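Side-chain contacts in ammonium transporter (Kuenenia stuttgartiensis, PDB 6EU6), which probably senses ammonium at the membrane, as the Amt-family sensor part of a histidine kinase that signals its presence across the bilayer: residues Asn285-Pro289 / Val290-Ala294; Ile295-Ile298 / Thr299-Ala303. All coordinates share one frame; numbering follows the deposited sequence.

Contact 1. Residues Asn285-Pro289 / Val290-Ala294; sequences NMVTP and VSAVA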
# COMPACT_ATOMS: atom_id res chain seq x y z
N ASN A 285 -21.71 -9.31 2.46
CA ASN A 285 -22.18 -9.98 1.25
C ASN A 285 -23.71 -10.10 1.19
O ASN A 285 -24.25 -10.50 0.15
CB ASN A 285 -21.61 -11.39 1.19
CG ASN A 285 -22.08 -12.27 2.37
OD1 ASN A 285 -22.20 -11.82 3.53
ND2 ASN A 285 -22.34 -13.51 2.09
N MET A 286 -24.41 -9.72 2.25
CA MET A 286 -25.84 -10.04 2.35
C MET A 286 -26.73 -8.90 2.65
O MET A 286 -27.94 -9.10 2.84
CB MET A 286 -26.11 -11.19 3.36
CG MET A 286 -25.62 -11.03 4.76
SD MET A 286 -25.61 -12.56 5.80
CE MET A 286 -24.74 -13.63 4.80
N VAL A 287 -26.16 -7.70 2.65
CA VAL A 287 -26.92 -6.48 2.95
C VAL A 287 -26.84 -5.56 1.75
O VAL A 287 -26.01 -5.76 0.87
CB VAL A 287 -26.46 -5.76 4.23
CG1 VAL A 287 -26.46 -6.72 5.40
CG2 VAL A 287 -25.05 -5.12 4.10
N THR A 288 -27.75 -4.60 1.71
CA THR A 288 -27.78 -3.54 0.70
C THR A 288 -26.88 -2.36 1.16
O THR A 288 -26.61 -2.20 2.36
CB THR A 288 -29.24 -2.97 0.51
OG1 THR A 288 -29.69 -2.39 1.74
CG2 THR A 288 -30.25 -4.04 0.04
N PRO A 289 -26.48 -1.49 0.24
CA PRO A 289 -25.67 -0.38 0.68
C PRO A 289 -26.35 0.51 1.72
O PRO A 289 -25.66 0.96 2.65
CB PRO A 289 -25.42 0.40 -0.61
CG PRO A 289 -25.50 -0.62 -1.67
CD PRO A 289 -26.59 -1.57 -1.22
N VAL A 290 -27.69 0.71 1.63
CA VAL A 290 -28.35 1.47 2.66
C VAL A 290 -28.32 0.79 4.01
O VAL A 290 -28.11 1.46 5.01
CB VAL A 290 -29.81 1.94 2.27
CG1 VAL A 290 -30.52 2.58 3.46
CG2 VAL A 290 -29.71 3.01 1.19
N SER A 291 -28.46 -0.53 4.08
CA SER A 291 -28.32 -1.18 5.39
C SER A 291 -26.87 -1.08 5.93
O SER A 291 -26.64 -1.07 7.18
CB SER A 291 -28.68 -2.63 5.28
OG SER A 291 -29.95 -2.84 4.76
N ALA A 292 -25.90 -1.10 5.02
CA ALA A 292 -24.44 -0.93 5.41
C ALA A 292 -24.29 0.43 6.05
O ALA A 292 -23.60 0.57 7.04
CB ALA A 292 -23.54 -1.13 4.23
N VAL A 293 -24.94 1.47 5.48
CA VAL A 293 -24.94 2.79 6.07
C VAL A 293 -25.57 2.77 7.51
O VAL A 293 -25.01 3.33 8.48
CB VAL A 293 -25.65 3.77 5.14
CG1 VAL A 293 -25.96 5.06 5.90
CG2 VAL A 293 -24.83 4.06 3.93
N ALA A 294 -26.70 2.10 7.66
CA ALA A 294 -27.35 2.01 8.98
C ALA A 294 -26.48 1.27 9.98
O ALA A 294 -26.35 1.69 11.14
CB ALA A 294 -28.71 1.36 8.85
O HOH W 1 -30.07 -5.39 3.81
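Val287 rests against the start of the following helix, its CB 4.0 Å from CB of Ser291 and its CG2 4.3 Å from CB of Ala292. Phe340 of helix 322-340 packs on both Val287 and Ser291, so the valine's branched, apolar side chain suits this buried corner. Thr288 is the N-cap. With chi1 at 62°, its OG1 reaches forward over the first turn to Ser291 OG, 3.1 Å away, and the two hydroxyls share a hydrogen bond. Ser291 keeps its hydroxyl beside its own backbone N (chi1 -56°), and OG there also meets a water at 2.7 Å. That water accepts from Thr288 N at 3.2 Å and ties the cap residue to the serine a second time. The first helical bonds follow: Ala292 N gives to Thr288 O, approaching nearly along the C=O axis, and Val293 N to Pro289 O. Proline suits the first turn, where a backbone N-H would find no carbonyl of a preceding turn, because its ring nitrogen carries no hydrogen; the ring packs against Phe59 of a neighbouring subunit. The paired hydroxyls and the water thus join the cap residue to the first turn, and Val287 gives Phe340 an apolar partner next to them.

Contact 2. Residues Ile295-Ile298 / Thr299-Ala303; sequences IGLI and TGILA
Thr299 grips Ile295 O twice. Its OG1 donates to that oxygen at 2.6 Å and its backbone N at 2.9 Å, the two donors arriving from opposite faces of the carbonyl plane; the hydroxyl stands 36° out of it. The hydroxyl's share of this hold depends on chi1 of -53°, which sets OG1 beside the threonine's own backbone N and aims it back down the helix. In this buried position the hydroxyl therefore finds its acceptor within its own helix, while Ala275 and Ala279 of helix 266-280 and Ile332 of helix 322-340 touch the side chain. A valine here would probably fill much the same space but leave Ile295 O with the backbone N-H as its one donor from this turn. Next to it Gly300 N bonds to Gly296 O at 2.8 Å, whereas the bond from Ile301 N to Leu297 O is weak. A CB on Gly300 would come within 3.1 Å of Gly296 O, a tight fit that is consistent with glycine at this buried position. Farther out, Ile298 and Leu302 run side by side, CG2 to CD1 3.7 Å apart, and Leu297 CD2 lies 4.3 Å from Ile301 CD1. A threonine hydroxyl bonded to the carbonyl four residues earlier, with glycines beside it and aliphatic side chains on the more exposed face, fits a membrane-embedded helix in the helical bundle of the Amt family.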
# COMPACT_ATOMS: atom_id res chain seq x y z
N ILE A 295 -25.88 0.16 9.56
CA ILE A 295 -24.95 -0.61 10.45
C ILE A 295 -23.77 0.27 10.89
O ILE A 295 -23.41 0.27 12.06
CB ILE A 295 -24.45 -1.89 9.79
CG1 ILE A 295 -25.66 -2.85 9.56
CG2 ILE A 295 -23.35 -2.59 10.65
CD1 ILE A 295 -25.39 -3.98 8.56
N GLY A 296 -23.21 1.06 9.96
CA GLY A 296 -22.13 1.98 10.27
C GLY A 296 -22.52 3.04 11.30
O GLY A 296 -21.77 3.29 12.25
N LEU A 297 -23.66 3.66 11.08
CA LEU A 297 -24.18 4.70 11.95
C LEU A 297 -24.39 4.19 13.37
O LEU A 297 -23.86 4.73 14.35
CB LEU A 297 -25.46 5.20 11.37
CG LEU A 297 -26.35 6.15 12.15
CD1 LEU A 297 -27.40 6.67 11.16
CD2 LEU A 297 -27.02 5.54 13.39
N ILE A 298 -25.06 3.08 13.48
CA ILE A 298 -25.32 2.47 14.77
C ILE A 298 -24.02 2.02 15.46
O ILE A 298 -23.81 2.26 16.65
CB ILE A 298 -26.19 1.24 14.57
CG1 ILE A 298 -27.60 1.63 14.15
CG2 ILE A 298 -26.25 0.41 15.87
CD1 ILE A 298 -28.36 0.41 13.59
N THR A 299 -23.12 1.38 14.69
CA THR A 299 -21.88 0.88 15.26
C THR A 299 -20.97 2.01 15.68
O THR A 299 -20.34 1.96 16.74
CB THR A 299 -21.12 -0.04 14.29
OG1 THR A 299 -22.00 -1.08 13.84
CG2 THR A 299 -19.79 -0.62 14.94
N GLY A 300 -20.89 3.05 14.89
CA GLY A 300 -20.05 4.18 15.21
C GLY A 300 -20.32 4.79 16.61
O GLY A 300 -19.43 4.98 17.43
N ILE A 301 -21.56 5.15 16.85
CA ILE A 301 -22.01 5.66 18.13
C ILE A 301 -21.84 4.61 19.24
O ILE A 301 -21.32 4.92 20.30
CB ILE A 301 -23.48 6.11 18.00
CG1 ILE A 301 -23.52 7.34 17.09
CG2 ILE A 301 -24.13 6.43 19.33
CD1 ILE A 301 -24.87 7.55 16.48
N LEU A 302 -22.32 3.38 19.04
CA LEU A 302 -22.26 2.42 20.13
C LEU A 302 -20.81 2.11 20.50
O LEU A 302 -20.48 1.81 21.69
CB LEU A 302 -22.97 1.13 19.80
CG LEU A 302 -24.50 1.24 19.64
CD1 LEU A 302 -25.10 -0.11 19.31
CD2 LEU A 302 -25.04 1.69 20.95
N ALA A 303 -19.92 2.16 19.51
CA ALA A 303 -18.52 1.81 19.79
C ALA A 303 -17.84 2.90 20.64
O ALA A 303 -17.02 2.60 21.51
CB ALA A 303 -17.76 1.58 18.51

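In the fold
Contact 1 and contact 2 follow each other directly along the chain, their centres about 13 Å apart, and both use helix 289-312. Contact 1 covers the passage from the loop after helix 266-280 into the helix, and contact 2 the next turns. Helices 234-261 and 322-340 pack on both; helix 266-280 touches the second, and Phe340 reaches residues of each. A neighbouring subunit of the three-chain assembly meets the start of the helix at contact 1, but no other chain touches contact 2. The centres lie about 20 and 17 Å from that of the chain, so the helix runs along the outer part of the bundle, beginning close to a subunit interface.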